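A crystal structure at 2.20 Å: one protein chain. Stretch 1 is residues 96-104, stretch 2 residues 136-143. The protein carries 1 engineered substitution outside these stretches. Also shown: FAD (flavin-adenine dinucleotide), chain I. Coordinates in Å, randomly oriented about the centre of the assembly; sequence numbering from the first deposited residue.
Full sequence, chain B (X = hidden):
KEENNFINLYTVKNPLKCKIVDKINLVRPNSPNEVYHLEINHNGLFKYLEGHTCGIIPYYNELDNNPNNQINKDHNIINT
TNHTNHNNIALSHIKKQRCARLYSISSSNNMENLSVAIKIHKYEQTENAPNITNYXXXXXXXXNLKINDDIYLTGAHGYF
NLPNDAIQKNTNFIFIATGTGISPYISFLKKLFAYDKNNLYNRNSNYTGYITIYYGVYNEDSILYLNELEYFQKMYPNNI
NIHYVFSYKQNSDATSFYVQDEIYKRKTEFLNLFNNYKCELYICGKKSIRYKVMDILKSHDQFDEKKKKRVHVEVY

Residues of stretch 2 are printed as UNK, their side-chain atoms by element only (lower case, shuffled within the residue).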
# COMPACT_ATOMS: atom_id res chain seq x y z
N LYS B 96 24.89 -5.03 5.83
CA LYS B 96 24.24 -4.96 7.14
C LYS B 96 22.86 -4.30 7.10
O LYS B 96 22.57 -3.41 7.90
CB LYS B 96 25.15 -4.29 8.17
CG LYS B 96 26.20 -5.23 8.74
CD LYS B 96 27.32 -4.49 9.45
CE LYS B 96 28.41 -5.46 9.89
NZ LYS B 96 29.62 -4.75 10.40
N GLN B 97 22.03 -4.74 6.16
CA GLN B 97 20.64 -4.31 6.07
C GLN B 97 19.77 -5.12 7.02
O GLN B 97 19.35 -6.23 6.68
CB GLN B 97 20.11 -4.52 4.66
CG GLN B 97 20.47 -3.46 3.64
CD GLN B 97 19.72 -3.65 2.33
OE1 GLN B 97 20.32 -3.94 1.30
NE2 GLN B 97 18.40 -3.51 2.38
N ARG B 98 19.49 -4.58 8.20
CA ARG B 98 18.49 -5.20 9.07
C ARG B 98 17.16 -4.49 8.91
O ARG B 98 16.81 -3.60 9.68
CB ARG B 98 18.94 -5.19 10.54
CG ARG B 98 19.94 -6.29 10.88
CD ARG B 98 19.95 -6.60 12.37
NE ARG B 98 20.16 -5.41 13.18
CZ ARG B 98 20.63 -5.43 14.43
NH1 ARG B 98 20.94 -6.59 15.00
NH2 ARG B 98 20.79 -4.30 15.10
N CYS B 99 16.42 -4.89 7.88
CA CYS B 99 15.19 -4.21 7.49
C CYS B 99 13.99 -5.14 7.59
O CYS B 99 13.67 -5.87 6.66
CB CYS B 99 15.35 -3.67 6.07
SG CYS B 99 16.92 -2.82 5.86
N ALA B 100 13.31 -5.08 8.74
CA ALA B 100 12.26 -6.03 9.06
C ALA B 100 10.89 -5.62 8.53
O ALA B 100 10.57 -4.44 8.45
CB ALA B 100 12.20 -6.25 10.57
N ARG B 101 10.09 -6.62 8.17
CA ARG B 101 8.71 -6.40 7.73
C ARG B 101 7.74 -7.12 8.65
O ARG B 101 8.05 -8.18 9.19
CB ARG B 101 8.50 -6.91 6.30
CG ARG B 101 8.73 -5.88 5.23
CD ARG B 101 10.20 -5.58 5.05
NE ARG B 101 10.41 -4.74 3.88
CZ ARG B 101 11.53 -4.04 3.67
NH1 ARG B 101 12.52 -4.07 4.55
NH2 ARG B 101 11.63 -3.30 2.57
N LEU B 102 6.56 -6.54 8.81
CA LEU B 102 5.55 -7.12 9.69
C LEU B 102 4.61 -8.03 8.93
O LEU B 102 4.19 -7.73 7.81
CB LEU B 102 4.76 -6.02 10.40
CG LEU B 102 5.58 -5.02 11.22
CD1 LEU B 102 4.71 -3.85 11.65
CD2 LEU B 102 6.23 -5.69 12.43
N TYR B 103 4.29 -9.15 9.55
CA TYR B 103 3.35 -10.11 8.99
C TYR B 103 2.47 -10.64 10.11
O TYR B 103 2.95 -10.98 11.19
CB TYR B 103 4.11 -11.23 8.27
CG TYR B 103 4.92 -10.67 7.13
CD1 TYR B 103 6.26 -10.36 7.29
CD2 TYR B 103 4.33 -10.40 5.90
CE1 TYR B 103 7.00 -9.83 6.26
CE2 TYR B 103 5.07 -9.87 4.86
CZ TYR B 103 6.40 -9.58 5.04
OH TYR B 103 7.13 -9.04 4.01
N SER B 104 1.17 -10.68 9.86
CA SER B 104 0.23 -11.12 10.87
C SER B 104 0.30 -12.62 11.06
O SER B 104 0.39 -13.38 10.09
CB SER B 104 -1.19 -10.68 10.52
OG SER B 104 -1.29 -9.27 10.49
N UNK B 136 9.58 -7.46 -4.41
CA UNK B 136 9.75 -6.69 -3.19
C UNK B 136 10.98 -7.22 -2.48
O UNK B 136 11.51 -8.27 -2.85
N UNK B 137 11.43 -6.52 -1.45
CA UNK B 137 12.65 -6.92 -0.73
C UNK B 137 12.46 -8.22 0.04
O UNK B 137 13.19 -9.19 -0.18
c UNK B 137 15.56 -6.40 0.38
c UNK B 137 16.70 -6.70 1.12
c UNK B 137 14.35 -6.13 1.01
c UNK B 137 15.44 -6.47 3.14
c UNK B 137 13.12 -5.80 0.20
c UNK B 137 16.62 -6.74 2.50
c UNK B 137 14.31 -6.17 2.40
o UNK B 137 17.75 -7.04 3.23
N UNK B 138 11.47 -8.25 0.93
CA UNK B 138 11.14 -9.47 1.65
C UNK B 138 10.45 -10.49 0.74
O UNK B 138 10.71 -11.69 0.83
c UNK B 138 10.25 -9.15 2.86
s UNK B 138 10.02 -10.53 4.01
N UNK B 139 9.59 -10.02 -0.16
CA UNK B 139 8.87 -10.90 -1.07
C UNK B 139 9.80 -11.86 -1.82
O UNK B 139 9.51 -13.05 -1.94
o UNK B 139 7.10 -9.28 -1.39
c UNK B 139 8.04 -10.09 -2.07
N UNK B 140 10.90 -11.33 -2.34
CA UNK B 140 11.87 -12.14 -3.07
C UNK B 140 12.56 -13.14 -2.17
O UNK B 140 12.85 -14.27 -2.58
N UNK B 141 12.84 -12.74 -0.94
CA UNK B 141 13.45 -13.62 0.05
C UNK B 141 12.53 -14.79 0.38
O UNK B 141 12.97 -15.94 0.43
c UNK B 141 14.05 -13.64 2.54
c UNK B 141 13.09 -13.70 3.54
c UNK B 141 13.30 -14.45 4.68
c UNK B 141 15.45 -15.09 3.85
c UNK B 141 15.23 -14.34 2.71
c UNK B 141 14.48 -15.15 4.84
c UNK B 141 13.81 -12.81 1.31
N UNK B 142 11.24 -14.51 0.57
CA UNK B 142 10.27 -15.57 0.84
C UNK B 142 10.08 -16.44 -0.40
O UNK B 142 9.98 -17.67 -0.30
c UNK B 142 7.98 -13.16 2.75
c UNK B 142 8.91 -14.99 1.25
c UNK B 142 9.06 -14.20 2.55
c UNK B 142 7.87 -16.09 1.40
N UNK B 143 10.05 -15.80 -1.56
CA UNK B 143 9.92 -16.50 -2.82
C UNK B 143 10.95 -17.61 -2.88
O UNK B 143 10.64 -18.75 -3.22
c UNK B 143 9.40 -17.11 -5.76
n UNK B 143 7.98 -18.31 -7.43
c UNK B 143 8.86 -17.14 -7.19
c UNK B 143 9.32 -15.71 -5.20
c UNK B 143 10.18 -15.52 -3.97
PA FAD I . 9.20 -3.64 -0.47
O1A FAD I . 9.28 -3.04 0.92
O2A FAD I . 10.57 -3.99 -0.98
O5B FAD I . 8.43 -2.63 -1.47
C5B FAD I . 7.07 -2.29 -1.24
C4B FAD I . 6.28 -2.32 -2.55
O4B FAD I . 6.91 -1.52 -3.53
C3B FAD I . 6.22 -3.73 -3.11
O3B FAD I . 4.95 -3.91 -3.70
C2B FAD I . 7.28 -3.74 -4.19
O2B FAD I . 6.91 -4.59 -5.26
C1B FAD I . 7.36 -2.29 -4.63
N9A FAD I . 8.73 -1.89 -4.99
C8A FAD I . 9.86 -2.02 -4.22
N7A FAD I . 10.91 -1.51 -4.91
C5A FAD I . 10.46 -1.06 -6.10
C6A FAD I . 11.11 -0.46 -7.18
N6A FAD I . 12.43 -0.32 -7.17
N1A FAD I . 10.37 -0.10 -8.29
C2A FAD I . 9.02 -0.34 -8.32
N3A FAD I . 8.39 -0.94 -7.25
C4A FAD I . 9.10 -1.29 -6.16
N1 FAD I . 1.94 -8.44 4.30
C2 FAD I . 1.60 -9.75 4.03
O2 FAD I . 1.89 -10.23 2.93
N3 FAD I . 0.96 -10.52 4.98
C4 FAD I . 0.65 -9.98 6.21
O4 FAD I . 0.08 -10.66 7.06
C4X FAD I . 0.98 -8.66 6.49
N5 FAD I . 0.67 -8.12 7.72
C5X FAD I . 1.01 -6.81 7.98
C6 FAD I . 0.69 -6.26 9.22
C7 FAD I . 1.02 -4.94 9.50
C7M FAD I . 0.68 -4.36 10.84
C8 FAD I . 1.67 -4.18 8.53
C8M FAD I . 2.04 -2.74 8.81
C9 FAD I . 1.99 -4.72 7.29
C9A FAD I . 1.66 -6.04 7.01
N10 FAD I . 1.98 -6.58 5.77
C10 FAD I . 1.63 -7.89 5.52
C1' FAD I . 2.84 -5.83 4.78
C2' FAD I . 4.28 -6.35 4.75
O2' FAD I . 4.91 -6.03 5.97
C3' FAD I . 5.19 -5.78 3.65
O3' FAD I . 4.98 -4.39 3.51
C4' FAD I . 5.03 -6.47 2.29
O4' FAD I . 5.46 -7.80 2.41
C5' FAD I . 5.89 -5.78 1.24
O5' FAD I . 7.23 -5.88 1.66
P FAD I . 8.44 -6.10 0.62
O1P FAD I . 9.76 -5.93 1.33
O2P FAD I . 8.35 -7.46 -0.05
O3P FAD I . 8.24 -4.93 -0.46
O HOH W 1 17.22 -6.96 5.82

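Position 136 has no side-chain atoms and is therefore Gly 136. Its CA lies 3.5 Å from O2P of FAD, and a CB built here would come within 2.4 Å of that same oxygen, so the pyrophosphate occupies the space a side chain would need. Nothing on stretch 1 touches it.

Position 137 carries one carbon followed by a ring of six carbons bearing one oxygen, which identifies Tyr 137. Its CA-to-CB bond points toward stretch 1, and with chi1 in t the ring reaches across three residues of that stretch. Its CD2 sits 3.5 Å from Arg 101 NH1, over one face of the guanidinium. The carbonyl O of Cys 99 approaches the ring edge near its plane, 4.0 Å from Tyr 137 CE2, while Cys 99 CB packs at 4.1 Å from the same carbon. Farther out, Gln 97 NE2 comes within 3.7 Å of Tyr 137 CZ. The hydroxyl OH donates to water 1 at 2.6 Å; this water in turn donates to Gln 97 O at 2.4 Å and accepts from Cys 99 N at 3.0 Å, tying the ring's tip to the loop backbone.

At position 138 a single carbon is followed by sulfur, 3.3 Å from the Tyr 103 hydroxyl oxygen, and the residue is Cys 138. The sulfur SG also lies 3.8 Å from Tyr 103 CE1 and 4.8 Å from the ring centroid, an oblique approach. Its CB rests 4.2 Å from Arg 101 CD.

Position 139 has one carbon and one oxygen and makes no contact with stretch 1. It is Ser 139, whose OG and backbone N both donate to FAD O2P, at 2.6 and 2.8 Å respectively.

Position 140, without side-chain atoms, is Gly 140; its N donates to Gly 136 O at 3.2 Å.

A carbon and an unsubstituted ring of six carbons at position 141 define Phe 141, which lies out of reach of stretch 1.

Position 142 has four carbons, forked at the first, with one arm two carbons long: Ile 142. The end of that arm, CD1, approaches Tyr 103 OH at 4.4 Å.

Four carbons in a row ending in nitrogen make position 143 Lys 143, also remote from stretch 1.

The contact buries 302 Å² and contains no clear direct hydrogen bond; its polar links run through water 1 and FAD. Arg 101 NH1 donates to Cys 99 O at 3.0 Å, bracing the guanidinium beside Tyr 137, while Arg 101 NH2 donates to FAD O1A at 2.9 Å. The backbone N atoms of Tyr 137 and Cys 138 donate to FAD O2A at 2.7 Å and FAD O1P at 2.9 Å. Arg 101 NE adds a weak hydrogen bond to FAD O1P at 2.9 Å. Tyr 103 OH shares a 2.6 Å hydrogen bond with FAD O4'. The loop and strand of stretch 1 and the helix thus meet around one cofactor, which fills part of the space between them, while Tyr 137 and Cys 138 pack directly against stretch 1.

Stretch 2, residues 136-143: GYCSGFIK
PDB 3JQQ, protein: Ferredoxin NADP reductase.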